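Local coordinates for probable branched-chain amino acid ABC transporter, amino acid binding protein (Thermus thermophilus, PDB 3LKB), which binds valine and probably delivers branched-chain amino acids to a membrane ABC transporter for uptake, at residues G143-L148 with Q173-Q178; A197-V202 with L223-L228; S182-N187 with V211-K216. The protein carries 2 engineered substitutions. One frame throughout, in Å; residues are numbered along the deposited sequence.

How the contacts relate
Contacts 1 and 2 are strand pairings of one sheet, whereas contact 3 sets a loop against a helix. Strands 145-150 and 201-205 are sheet neighbours, so the two pairings adjoin directly: the backbone N of Lys145 meets the carboxylate of Glu200. Contact 1 lies at the margin of the sheet and is only partly buried; contact 2, further in, is buried and gains aromatic and thioether packing. Contact 3, also partly buried, replaces backbone ladders with side-chain amides. Its helix 208-220 links the two strands of contact 2, and Leu215 and Ile214 pack on His227, while its loop continues onward from the outer strand of contact 1.

Contact 1 of 3, residues G143-L148 with Q173-Q178; sequences GAKVAL and QIVDVQ
Parallel strand pairing joins Lys145 to Gln173 and Val146 to Ile174, where strand 173-179, outermost in its sheet within this chain, runs beside strand 145-150. The ladder starts with Gln173 N bonded to Ala144 O, then Val146 N gives an almost straight bond to Gln173 O (2.8 Å, 177° at the hydrogen). Val146 O receives Val175 N at 2.9 Å. Between the Val146-Ile174 and Leu148-Val177 pairs strand 173-179 has one residue more, consistent with a bulge around Val175; Leu148 N then bonds to Asp176 O and Gln178 N to Leu148 O. On one face, Ile174 CD1 touches Val146 CG2 (3.8 Å) and Leu148 CD2 (3.9 Å), with Leu148 CB against Val177 CB farther along. Helix 160-170 covers this face through Ala163, Arg164 and Ala167. On the other face Gln173, its CG between backbone N and carbonyl carbon (chi1 71°) and its chain extended beyond, lies alongside Lys145, whose CD rests 3.6 Å from Gln173 OE1. Val175 CG1 meets Lys145 CB on that flank. With helix 160-170 leading from strand 145-150 to strand 173-179, the pair forms a beta-alpha-beta crossover, as in the Rossmann-like lobes of periplasmic binding proteins.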
ATOM      1  N   GLY A 143     -34.763  15.229 -15.864  1.00 19.69           N
ATOM      2  CA  GLY A 143     -34.455  14.519 -17.087  1.00 18.09           C
ATOM      3  C   GLY A 143     -32.965  14.457 -17.345  1.00 17.07           C
ATOM      4  O   GLY A 143     -32.565  14.193 -18.482  1.00 16.29           O
ATOM      5  N   ALA A 144     -32.156  14.701 -16.306  1.00 15.44           N
ATOM      6  CA  ALA A 144     -30.695  14.763 -16.466  1.00 15.48           C
ATOM      7  C   ALA A 144     -30.098  13.472 -17.007  1.00 15.61           C
ATOM      8  O   ALA A 144     -30.496  12.387 -16.624  1.00 15.51           O
ATOM      9  CB  ALA A 144     -30.018  15.132 -15.175  1.00 14.77           C
ATOM     10  N   LYS A 145     -29.133  13.590 -17.905  1.00 15.71           N
ATOM     11  CA  LYS A 145     -28.454  12.423 -18.381  1.00 15.71           C
ATOM     12  C   LYS A 145     -27.296  12.114 -17.457  1.00 14.53           C
ATOM     13  O   LYS A 145     -26.470  12.956 -17.202  1.00 14.60           O
ATOM     14  CB  LYS A 145     -27.925  12.641 -19.790  1.00 17.43           C
ATOM     15  CG  LYS A 145     -28.971  13.086 -20.866  1.00 21.14           C
ATOM     16  CD  LYS A 145     -28.895  12.091 -21.996  1.00 25.59           C
ATOM     17  CE  LYS A 145     -28.813  12.728 -23.351  1.00 28.55           C
ATOM     18  NZ  LYS A 145     -30.132  12.652 -24.049  1.00 32.43           N
ATOM     19  N   VAL A 146     -27.224  10.881 -16.986  1.00 13.80           N
ATOM     20  CA  VAL A 146     -26.192  10.483 -16.049  1.00 12.27           C
ATOM     21  C   VAL A 146     -25.481   9.214 -16.509  1.00 12.16           C
ATOM     22  O   VAL A 146     -26.080   8.336 -17.131  1.00 11.41           O
ATOM     23  CB  VAL A 146     -26.744  10.398 -14.584  1.00 12.60           C
ATOM     24  CG1 VAL A 146     -28.197  10.604 -14.518  1.00 12.39           C
ATOM     25  CG2 VAL A 146     -26.299   9.146 -13.765  1.00 12.15           C
ATOM     26  N   ALA A 147     -24.194   9.135 -16.198  1.00 11.08           N
ATOM     27  CA  ALA A 147     -23.411   7.974 -16.523  1.00 10.92           C
ATOM     28  C   ALA A 147     -22.879   7.423 -15.205  1.00 11.49           C
ATOM     29  O   ALA A 147     -22.575   8.178 -14.271  1.00 13.00           O
ATOM     30  CB  ALA A 147     -22.288   8.370 -17.406  1.00 10.75           C
ATOM     31  N   LEU A 148     -22.786   6.112 -15.110  1.00 11.40           N
ATOM     32  CA  LEU A 148     -22.185   5.505 -13.966  1.00 11.39           C
ATOM     33  C   LEU A 148     -20.817   4.999 -14.378  1.00 11.42           C
ATOM     34  O   LEU A 148     -20.673   4.398 -15.448  1.00 11.79           O
ATOM     35  CB  LEU A 148     -23.048   4.355 -13.440  1.00 12.18           C
ATOM     36  CG  LEU A 148     -24.527   4.616 -13.059  1.00 14.68           C
ATOM     37  CD1 LEU A 148     -25.152   3.348 -12.411  1.00 16.27           C
ATOM     38  CD2 LEU A 148     -24.739   5.833 -12.157  1.00 14.64           C
ATOM     39  N   GLN A 173     -31.998   9.682 -17.015  1.00 20.77           N
ATOM     40  CA  GLN A 173     -31.570   8.582 -17.832  1.00 21.18           C
ATOM     41  C   GLN A 173     -30.123   8.184 -17.634  1.00 20.70           C
ATOM     42  O   GLN A 173     -29.198   8.987 -17.755  1.00 22.04           O
ATOM     43  CB  GLN A 173     -31.957   8.791 -19.270  1.00 21.29           C
ATOM     44  CG  GLN A 173     -31.230   9.830 -20.005  1.00 25.96           C
ATOM     45  CD  GLN A 173     -31.697   9.845 -21.452  1.00 31.15           C
ATOM     46  OE1 GLN A 173     -31.076   9.240 -22.339  1.00 30.40           O
ATOM     47  NE2 GLN A 173     -32.831  10.494 -21.687  1.00 34.26           N
ATOM     48  N   ILE A 174     -29.942   6.934 -17.265  1.00 19.69           N
ATOM     49  CA  ILE A 174     -28.630   6.363 -17.195  1.00 18.97           C
ATOM     50  C   ILE A 174     -28.277   6.007 -18.611  1.00 19.34           C
ATOM     51  O   ILE A 174     -28.897   5.100 -19.162  1.00 19.76           O
ATOM     52  CB  ILE A 174     -28.657   5.059 -16.390  1.00 18.92           C
ATOM     53  CG1 ILE A 174     -29.172   5.324 -14.978  1.00 17.21           C
ATOM     54  CG2 ILE A 174     -27.265   4.353 -16.422  1.00 16.93           C
ATOM     55  CD1 ILE A 174     -28.156   5.870 -14.021  1.00 16.77           C
ATOM     56  N   VAL A 175     -27.295   6.674 -19.194  1.00 19.01           N
ATOM     57  CA  VAL A 175     -27.012   6.457 -20.612  1.00 21.05           C
ATOM     58  C   VAL A 175     -25.848   5.459 -20.861  1.00 22.21           C
ATOM     59  O   VAL A 175     -25.758   4.834 -21.938  1.00 22.64           O
ATOM     60  CB  VAL A 175     -26.782   7.777 -21.389  1.00 20.90           C
ATOM     61  CG1 VAL A 175     -27.056   8.971 -20.505  1.00 23.28           C
ATOM     62  CG2 VAL A 175     -25.371   7.873 -21.884  1.00 21.31           C
ATOM     63  N   ASP A 176     -24.961   5.312 -19.879  1.00 22.49           N
ATOM     64  CA  ASP A 176     -23.923   4.313 -19.969  1.00 22.52           C
ATOM     65  C   ASP A 176     -23.558   3.888 -18.583  1.00 22.28           C
ATOM     66  O   ASP A 176     -23.788   4.638 -17.619  1.00 22.63           O
ATOM     67  CB  ASP A 176     -22.691   4.892 -20.669  1.00 23.38           C
ATOM     68  CG  ASP A 176     -21.923   3.844 -21.469  1.00 24.61           C
ATOM     69  OD1 ASP A 176     -22.241   2.646 -21.307  1.00 24.37           O
ATOM     70  OD2 ASP A 176     -20.998   4.229 -22.255  1.00 29.45           O
ATOM     71  N   VAL A 177     -23.055   2.664 -18.487  1.00 21.40           N
ATOM     72  CA  VAL A 177     -22.268   2.228 -17.367  1.00 20.86           C
ATOM     73  C   VAL A 177     -20.994   1.503 -17.793  1.00 21.23           C
ATOM     74  O   VAL A 177     -20.995   0.502 -18.548  1.00 20.87           O
ATOM     75  CB  VAL A 177     -23.103   1.550 -16.218  1.00 21.67           C
ATOM     76  CG1 VAL A 177     -24.564   1.401 -16.563  1.00 23.34           C
ATOM     77  CG2 VAL A 177     -22.488   0.267 -15.665  1.00 20.28           C
ATOM     78  N   GLN A 178     -19.904   2.086 -17.323  1.00 20.67           N
ATOM     79  CA  GLN A 178     -18.562   1.689 -17.622  1.00 21.26           C
ATOM     80  C   GLN A 178     -17.820   1.250 -16.364  1.00 20.37           C
ATOM     81  O   GLN A 178     -17.922   1.868 -15.308  1.00 19.33           O
ATOM     82  CB  GLN A 178     -17.789   2.889 -18.162  1.00 21.94           C
ATOM     83  CG  GLN A 178     -18.098   3.319 -19.581  1.00 27.24           C
ATOM     84  CD  GLN A 178     -17.692   2.302 -20.610  1.00 30.80           C
ATOM     85  OE1 GLN A 178     -16.569   1.807 -20.603  1.00 34.50           O
ATOM     86  NE2 GLN A 178     -18.619   1.976 -21.505  1.00 33.68           N
TER

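Contact 2 of 3, residues A197-V202 with L223-L228; sequences AGVEYV and LKMRHL
Tyr201 holds CG anti to its own carbonyl carbon (chi1 -70°), while Arg226 holds CG anti to the backbone N (chi1 164°), and the tyrosine ring meets the aliphatic base of the arginine. Ring atom CD1 of Tyr201 lies 3.9 Å from Arg226 CB, an oblique approach. Leu228 arrives differently, its CD1 in the ring plane at the edge, 4.0 Å from Tyr201 CD1. Beyond the ring, Tyr201 OH bonds to Glu140. An alanine in place of Tyr201 would probably leave the Glu140 carboxylate without that hydroxyl and open a gap beside Arg226 and Leu228.

These strands are the first and last elements of a beta-alpha-beta unit, strand 201-205, helix 208-220 and strand 226-229, and they pair in parallel. Arg226 N bonds to Glu200 O from above the carbonyl plane. Val202 is bonded at both its N and its O, the first to Arg226 O and the second to Leu228 N (2.9 Å).

On the face of Val202 and His227, Val202 CG2 sits over one face of the imidazole, 4.0 Å from His227 NE2. Met225, just before the strand, brings CE to 3.8 Å from Val202 CG2, with Met225 SD at the same distance from that methyl. The NE2 of His227 is buried and has no polar partner in the model, while helix 208-220 packs on the ring through Ile214, Leu215 and Ala218.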
ATOM      1  N   ALA A 197     -22.631  11.755 -26.016  1.00 21.37           N
ATOM      2  CA  ALA A 197     -23.941  11.262 -25.634  1.00 20.36           C
ATOM      3  C   ALA A 197     -24.646  12.285 -24.773  1.00 20.00           C
ATOM      4  O   ALA A 197     -25.740  12.034 -24.318  1.00 20.32           O
ATOM      5  CB  ALA A 197     -23.799   9.938 -24.898  1.00 19.43           C
ATOM      6  N   GLY A 198     -24.003  13.427 -24.523  1.00 19.85           N
ATOM      7  CA  GLY A 198     -24.617  14.487 -23.699  1.00 19.57           C
ATOM      8  C   GLY A 198     -24.734  14.212 -22.196  1.00 18.99           C
ATOM      9  O   GLY A 198     -25.574  14.801 -21.525  1.00 19.84           O
ATOM     10  N   VAL A 199     -23.888  13.334 -21.660  1.00 17.53           N
ATOM     11  CA  VAL A 199     -23.840  13.078 -20.228  1.00 16.01           C
ATOM     12  C   VAL A 199     -23.605  14.380 -19.463  1.00 15.42           C
ATOM     13  O   VAL A 199     -22.800  15.183 -19.864  1.00 13.71           O
ATOM     14  CB  VAL A 199     -22.770  11.980 -19.874  1.00 15.80           C
ATOM     15  CG1 VAL A 199     -22.524  11.844 -18.368  1.00 13.69           C
ATOM     16  CG2 VAL A 199     -23.217  10.630 -20.444  1.00 16.45           C
ATOM     17  N   GLU A 200     -24.313  14.580 -18.354  1.00 15.39           N
ATOM     18  CA  GLU A 200     -24.167  15.835 -17.621  1.00 16.09           C
ATOM     19  C   GLU A 200     -23.720  15.620 -16.194  1.00 14.96           C
ATOM     20  O   GLU A 200     -23.295  16.546 -15.520  1.00 13.52           O
ATOM     21  CB  GLU A 200     -25.448  16.657 -17.684  1.00 17.17           C
ATOM     22  CG  GLU A 200     -26.689  15.872 -17.982  1.00 23.35           C
ATOM     23  CD  GLU A 200     -27.835  16.745 -18.532  1.00 30.92           C
ATOM     24  OE1 GLU A 200     -28.978  16.217 -18.707  1.00 32.28           O
ATOM     25  OE2 GLU A 200     -27.579  17.952 -18.774  1.00 31.81           O
ATOM     26  N   TYR A 201     -23.825  14.373 -15.748  1.00 14.09           N
ATOM     27  CA  TYR A 201     -23.505  14.022 -14.393  1.00 12.85           C
ATOM     28  C   TYR A 201     -22.884  12.669 -14.476  1.00 12.03           C
ATOM     29  O   TYR A 201     -23.452  11.763 -15.071  1.00 12.58           O
ATOM     30  CB  TYR A 201     -24.767  13.915 -13.557  1.00 12.71           C
ATOM     31  CG  TYR A 201     -25.421  15.241 -13.305  1.00 13.26           C
ATOM     32  CD1 TYR A 201     -25.185  15.936 -12.119  1.00 12.50           C
ATOM     33  CD2 TYR A 201     -26.291  15.802 -14.246  1.00 14.03           C
ATOM     34  CE1 TYR A 201     -25.786  17.161 -11.884  1.00 16.01           C
ATOM     35  CE2 TYR A 201     -26.921  17.039 -14.013  1.00 13.20           C
ATOM     36  CZ  TYR A 201     -26.665  17.708 -12.835  1.00 15.53           C
ATOM     37  OH  TYR A 201     -27.261  18.923 -12.594  1.00 14.46           O
ATOM     38  N   VAL A 202     -21.724  12.527 -13.882  1.00 10.30           N
ATOM     39  CA  VAL A 202     -21.134  11.219 -13.747  1.00 10.06           C
ATOM     40  C   VAL A 202     -21.116  10.803 -12.276  1.00  9.89           C
ATOM     41  O   VAL A 202     -20.570  11.510 -11.423  1.00  9.20           O
ATOM     42  CB  VAL A 202     -19.686  11.205 -14.278  1.00  9.57           C
ATOM     43  CG1 VAL A 202     -19.154   9.822 -14.284  1.00  8.84           C
ATOM     44  CG2 VAL A 202     -19.651  11.762 -15.622  1.00  7.80           C
ATOM     45  N   LEU A 223     -14.184  19.818 -19.574  1.00 26.01           N
ATOM     46  CA  LEU A 223     -15.587  19.398 -19.671  1.00 25.92           C
ATOM     47  C   LEU A 223     -16.453  19.973 -18.551  1.00 26.34           C
ATOM     48  O   LEU A 223     -15.943  20.310 -17.477  1.00 26.18           O
ATOM     49  CB  LEU A 223     -15.721  17.889 -19.669  1.00 26.21           C
ATOM     50  CG  LEU A 223     -14.857  17.033 -20.593  1.00 26.27           C
ATOM     51  CD1 LEU A 223     -15.082  15.585 -20.258  1.00 23.00           C
ATOM     52  CD2 LEU A 223     -15.168  17.284 -22.059  1.00 27.14           C
ATOM     53  N   LYS A 224     -17.757  20.059 -18.800  1.00 26.28           N
ATOM     54  CA  LYS A 224     -18.690  20.631 -17.834  1.00 26.91           C
ATOM     55  C   LYS A 224     -19.501  19.606 -17.004  1.00 25.12           C
ATOM     56  O   LYS A 224     -20.309  20.002 -16.156  1.00 24.84           O
ATOM     57  CB  LYS A 224     -19.681  21.584 -18.528  1.00 28.27           C
ATOM     58  CG  LYS A 224     -19.084  22.528 -19.588  1.00 33.81           C
ATOM     59  CD  LYS A 224     -18.193  23.643 -18.988  1.00 39.53           C
ATOM     60  CE  LYS A 224     -17.676  24.594 -20.083  1.00 43.56           C
ATOM     61  NZ  LYS A 224     -18.741  24.861 -21.114  1.00 47.86           N
ATOM     62  N   MET A 225     -19.310  18.314 -17.243  1.00 23.00           N
ATOM     63  CA  MET A 225     -20.091  17.337 -16.520  1.00 21.29           C
ATOM     64  C   MET A 225     -19.723  17.452 -15.052  1.00 20.00           C
ATOM     65  O   MET A 225     -18.563  17.709 -14.695  1.00 18.86           O
ATOM     66  CB  MET A 225     -19.793  15.903 -16.950  1.00 21.52           C
ATOM     67  CG  MET A 225     -19.428  15.665 -18.407  1.00 23.28           C
ATOM     68  SD  MET A 225     -18.905  13.954 -18.613  1.00 15.25           S
ATOM     69  CE  MET A 225     -17.450  14.036 -17.662  1.00 25.76           C
ATOM     70  N   ARG A 226     -20.718  17.258 -14.212  1.00 18.07           N
ATOM     71  CA  ARG A 226     -20.521  17.185 -12.786  1.00 17.34           C
ATOM     72  C   ARG A 226     -20.221  15.738 -12.336  1.00 15.49           C
ATOM     73  O   ARG A 226     -20.855  14.782 -12.812  1.00 15.18           O
ATOM     74  CB  ARG A 226     -21.763  17.741 -12.107  1.00 17.64           C
ATOM     75  CG  ARG A 226     -21.883  17.404 -10.655  1.00 23.23           C
ATOM     76  CD  ARG A 226     -21.083  18.375  -9.776  1.00 29.13           C
ATOM     77  NE  ARG A 226     -21.499  19.735 -10.067  1.00 32.90           N
ATOM     78  CZ  ARG A 226     -21.537  20.726  -9.181  1.00 36.91           C
ATOM     79  NH1 ARG A 226     -21.178  20.564  -7.896  1.00 33.51           N
ATOM     80  NH2 ARG A 226     -21.932  21.914  -9.607  1.00 40.23           N
ATOM     81  N   HIS A 227     -19.251  15.588 -11.422  1.00 13.41           N
ATOM     82  CA  HIS A 227     -18.949  14.303 -10.794  1.00 10.99           C
ATOM     83  C   HIS A 227     -19.394  14.154  -9.328  1.00 10.40           C
ATOM     84  O   HIS A 227     -19.247  15.058  -8.494  1.00  9.95           O
ATOM     85  CB  HIS A 227     -17.471  13.939 -10.953  1.00 11.12           C
ATOM     86  CG  HIS A 227     -16.992  13.939 -12.373  1.00  9.79           C
ATOM     87  ND1 HIS A 227     -16.917  15.089 -13.129  1.00  9.19           N
ATOM     88  CD2 HIS A 227     -16.530  12.938 -13.161  1.00  7.05           C
ATOM     89  CE1 HIS A 227     -16.440  14.796 -14.329  1.00  9.10           C
ATOM     90  NE2 HIS A 227     -16.215  13.493 -14.378  1.00 10.51           N
ATOM     91  N   LEU A 228     -19.940  12.977  -9.037  1.00  9.32           N
ATOM     92  CA  LEU A 228     -20.441  12.617  -7.722  1.00  9.24           C
ATOM     93  C   LEU A 228     -19.964  11.209  -7.407  1.00  8.38           C
ATOM     94  O   LEU A 228     -19.519  10.484  -8.297  1.00  9.62           O
ATOM     95  CB  LEU A 228     -21.988  12.696  -7.674  1.00  8.96           C
ATOM     96  CG  LEU A 228     -22.643  13.911  -8.394  1.00  9.73           C
ATOM     97  CD1 LEU A 228     -22.675  13.759  -9.932  1.00  7.39           C
ATOM     98  CD2 LEU A 228     -24.075  14.117  -7.853  1.00  9.27           C
TER

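Contact 3 of 3, residues S182-N187 with V211-K216; sequences SGNLDN and VANILK
Asn184 and Asn213 meet through their side-chain amides in a hydrogen bond across the contact. Asn213 ND2 gives a short, nearly straight bond to Asn184 OD1 (2.7 Å, 170° at the hydrogen). The acceptor lies in the amide plane of Asn213, and the donor stands above the carbonyl plane of Asn184; the two amide planes are 59° apart. Further amide bonds brace the loop itself. Asn184 ND2 reaches Asn187 OD1 at 3.1 Å, and Asn187 ND2 returns to the backbone O of Asn184 at 2.9 Å, so each side chain donates to the other residue. In Asn184, CG lies between the backbone N and the carbonyl carbon (chi1 61°), which brings it over toward the helix, and the second torsion sets the turn of the amide: OD1 takes the bond from Asn213, while ND2 serves both Asn187 OD1 and Pro210 O of the helix. The two loop amide nitrogens thus each have a second acceptor beyond the two segments, that of Asn187 ND2 being the carboxylate of Asp217.

In the fold, this is the loop between strand 173-179 and helix 188-196, laid against helix 208-220 of the following beta-alpha-beta unit. Asn184 is the centre of an inverse gamma turn, and Asn187 holds the N-cap position of helix 188-196, although its side chain makes no capping bond.

Van der Waals contact involves Ile214 and the CB of Asn213. Ile214 CG1 approaches the amide of Asn187, 3.5 Å from its OD1, the two side chains crossing at about a right angle. The same CG1 lies 3.7 Å from Asn184 ND2. Asn213 CB packs on the backbone O of Asn184 at 3.4 Å. Ile214 also rests on His204 of the sheet, while in the loop Leu185 packs on Ala240 of the second subunit.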
ATOM      1  N   SER A 182      -7.968   0.558 -11.473  1.00 17.03           N
ATOM      2  CA  SER A 182      -6.779   1.344 -11.227  1.00 18.85           C
ATOM      3  C   SER A 182      -5.841   1.199 -12.436  1.00 18.19           C
ATOM      4  O   SER A 182      -5.956   0.235 -13.188  1.00 18.61           O
ATOM      5  CB  SER A 182      -6.117   0.885  -9.925  1.00 19.31           C
ATOM      6  OG  SER A 182      -5.812  -0.512 -10.051  1.00 23.07           O
ATOM      7  N   GLY A 183      -4.962   2.163 -12.647  1.00 17.38           N
ATOM      8  CA  GLY A 183      -4.139   2.135 -13.837  1.00 17.66           C
ATOM      9  C   GLY A 183      -4.806   2.805 -15.021  1.00 18.26           C
ATOM     10  O   GLY A 183      -4.321   2.675 -16.143  1.00 17.90           O
ATOM     11  N   ASN A 184      -5.922   3.514 -14.782  1.00 17.97           N
ATOM     12  CA  ASN A 184      -6.597   4.285 -15.831  1.00 17.25           C
ATOM     13  C   ASN A 184      -5.881   5.612 -16.133  1.00 18.25           C
ATOM     14  O   ASN A 184      -6.360   6.711 -15.863  1.00 17.81           O
ATOM     15  CB  ASN A 184      -8.050   4.524 -15.429  1.00 17.19           C
ATOM     16  CG  ASN A 184      -8.185   5.327 -14.105  1.00 14.98           C
ATOM     17  OD1 ASN A 184      -7.385   5.190 -13.181  1.00 15.76           O
ATOM     18  ND2 ASN A 184      -9.184   6.154 -14.040  1.00  9.70           N
ATOM     19  N   LEU A 185      -4.697   5.499 -16.712  1.00 19.94           N
ATOM     20  CA  LEU A 185      -3.853   6.675 -17.032  1.00 20.54           C
ATOM     21  C   LEU A 185      -4.500   7.666 -18.015  1.00 20.91           C
ATOM     22  O   LEU A 185      -4.195   8.866 -18.007  1.00 21.21           O
ATOM     23  CB  LEU A 185      -2.508   6.195 -17.583  1.00 19.92           C
ATOM     24  CG  LEU A 185      -1.385   5.962 -16.562  1.00 22.34           C
ATOM     25  CD1 LEU A 185      -1.877   5.621 -15.158  1.00 19.79           C
ATOM     26  CD2 LEU A 185      -0.363   4.942 -17.088  1.00 21.30           C
ATOM     27  N   ASP A 186      -5.374   7.155 -18.871  1.00 20.86           N
ATOM     28  CA  ASP A 186      -5.948   7.980 -19.915  1.00 21.47           C
ATOM     29  C   ASP A 186      -7.404   7.603 -20.207  1.00 19.71           C
ATOM     30  O   ASP A 186      -7.699   6.588 -20.760  1.00 19.11           O
ATOM     31  CB  ASP A 186      -5.082   7.944 -21.189  1.00 22.84           C
ATOM     32  CG  ASP A 186      -5.629   8.850 -22.289  1.00 26.58           C
ATOM     33  OD1 ASP A 186      -6.108   9.960 -21.955  1.00 26.97           O
ATOM     34  OD2 ASP A 186      -5.607   8.422 -23.472  1.00 29.43           O
ATOM     35  N   ASN A 187      -8.280   8.493 -19.798  1.00 19.41           N
ATOM     36  CA  ASN A 187      -9.715   8.332 -19.780  1.00 18.10           C
ATOM     37  C   ASN A 187     -10.343   9.223 -20.825  1.00 17.88           C
ATOM     38  O   ASN A 187     -11.552   9.362 -20.845  1.00 18.17           O
ATOM     39  CB  ASN A 187     -10.190   8.774 -18.399  1.00 17.28           C
ATOM     40  CG  ASN A 187      -9.488   8.013 -17.289  1.00 15.89           C
ATOM     41  OD1 ASN A 187      -9.867   6.893 -16.990  1.00 14.89           O
ATOM     42  ND2 ASN A 187      -8.448   8.602 -16.697  1.00 13.07           N
ATOM     43  N   VAL A 211     -10.910   7.442  -9.676  1.00  9.00           N
ATOM     44  CA  VAL A 211     -11.739   8.645  -9.779  1.00  8.56           C
ATOM     45  C   VAL A 211     -10.872   9.897 -10.027  1.00  9.20           C
ATOM     46  O   VAL A 211     -11.164  10.675 -10.937  1.00  8.85           O
ATOM     47  CB  VAL A 211     -12.672   8.834  -8.549  1.00  8.89           C
ATOM     48  CG1 VAL A 211     -13.447  10.192  -8.644  1.00  7.23           C
ATOM     49  CG2 VAL A 211     -13.643   7.694  -8.462  1.00  5.73           C
ATOM     50  N   ALA A 212      -9.804  10.053  -9.240  1.00  8.89           N
ATOM     51  CA  ALA A 212      -8.862  11.152  -9.391  1.00  9.73           C
ATOM     52  C   ALA A 212      -8.322  11.262 -10.822  1.00 10.77           C
ATOM     53  O   ALA A 212      -8.203  12.391 -11.406  1.00 11.91           O
ATOM     54  CB  ALA A 212      -7.707  10.982  -8.396  1.00  9.21           C
ATOM     55  N   ASN A 213      -7.972  10.116 -11.397  1.00 10.47           N
ATOM     56  CA  ASN A 213      -7.478  10.108 -12.767  1.00 11.37           C
ATOM     57  C   ASN A 213      -8.512  10.631 -13.776  1.00 11.36           C
ATOM     58  O   ASN A 213      -8.192  11.399 -14.713  1.00 12.20           O
ATOM     59  CB  ASN A 213      -7.027   8.697 -13.145  1.00 11.45           C
ATOM     60  CG  ASN A 213      -5.756   8.293 -12.424  1.00 12.43           C
ATOM     61  OD1 ASN A 213      -4.913   9.150 -12.094  1.00 14.06           O
ATOM     62  ND2 ASN A 213      -5.616   6.985 -12.151  1.00  9.57           N
ATOM     63  N   ILE A 214      -9.751  10.189 -13.602  1.00 11.54           N
ATOM     64  CA  ILE A 214     -10.828  10.663 -14.447  1.00 11.33           C
ATOM     65  C   ILE A 214     -11.001  12.200 -14.304  1.00 11.76           C
ATOM     66  O   ILE A 214     -11.105  12.887 -15.319  1.00 12.73           O
ATOM     67  CB  ILE A 214     -12.134   9.885 -14.167  1.00 11.63           C
ATOM     68  CG1 ILE A 214     -12.016   8.472 -14.742  1.00  9.15           C
ATOM     69  CG2 ILE A 214     -13.329  10.617 -14.766  1.00 11.53           C
ATOM     70  CD1 ILE A 214     -13.050   7.507 -14.232  1.00  9.69           C
ATOM     71  N   LEU A 215     -10.991  12.729 -13.073  1.00 10.29           N
ATOM     72  CA  LEU A 215     -11.170  14.169 -12.834  1.00 10.58           C
ATOM     73  C   LEU A 215     -10.041  14.974 -13.435  1.00 11.65           C
ATOM     74  O   LEU A 215     -10.272  16.003 -14.032  1.00 11.64           O
ATOM     75  CB  LEU A 215     -11.217  14.489 -11.315  1.00  9.93           C
ATOM     76  CG  LEU A 215     -12.240  13.729 -10.475  1.00  7.61           C
ATOM     77  CD1 LEU A 215     -12.181  14.088  -8.964  1.00  3.71           C
ATOM     78  CD2 LEU A 215     -13.612  13.895 -11.058  1.00  2.29           C
ATOM     79  N   LYS A 216      -8.811  14.495 -13.261  1.00 12.95           N
ATOM     80  CA  LYS A 216      -7.655  15.146 -13.852  1.00 14.70           C
ATOM     81  C   LYS A 216      -7.835  15.282 -15.355  1.00 14.89           C
ATOM     82  O   LYS A 216      -7.645  16.337 -15.904  1.00 15.25           O
ATOM     83  CB  LYS A 216      -6.372  14.386 -13.490  1.00 14.35           C
ATOM     84  CG  LYS A 216      -5.811  14.894 -12.169  1.00 17.25           C
ATOM     85  CD  LYS A 216      -5.195  13.853 -11.324  1.00 20.22           C
ATOM     86  CE  LYS A 216      -3.750  13.561 -11.672  1.00 26.35           C
ATOM     87  NZ  LYS A 216      -3.228  12.541 -10.657  1.00 25.80           N
TER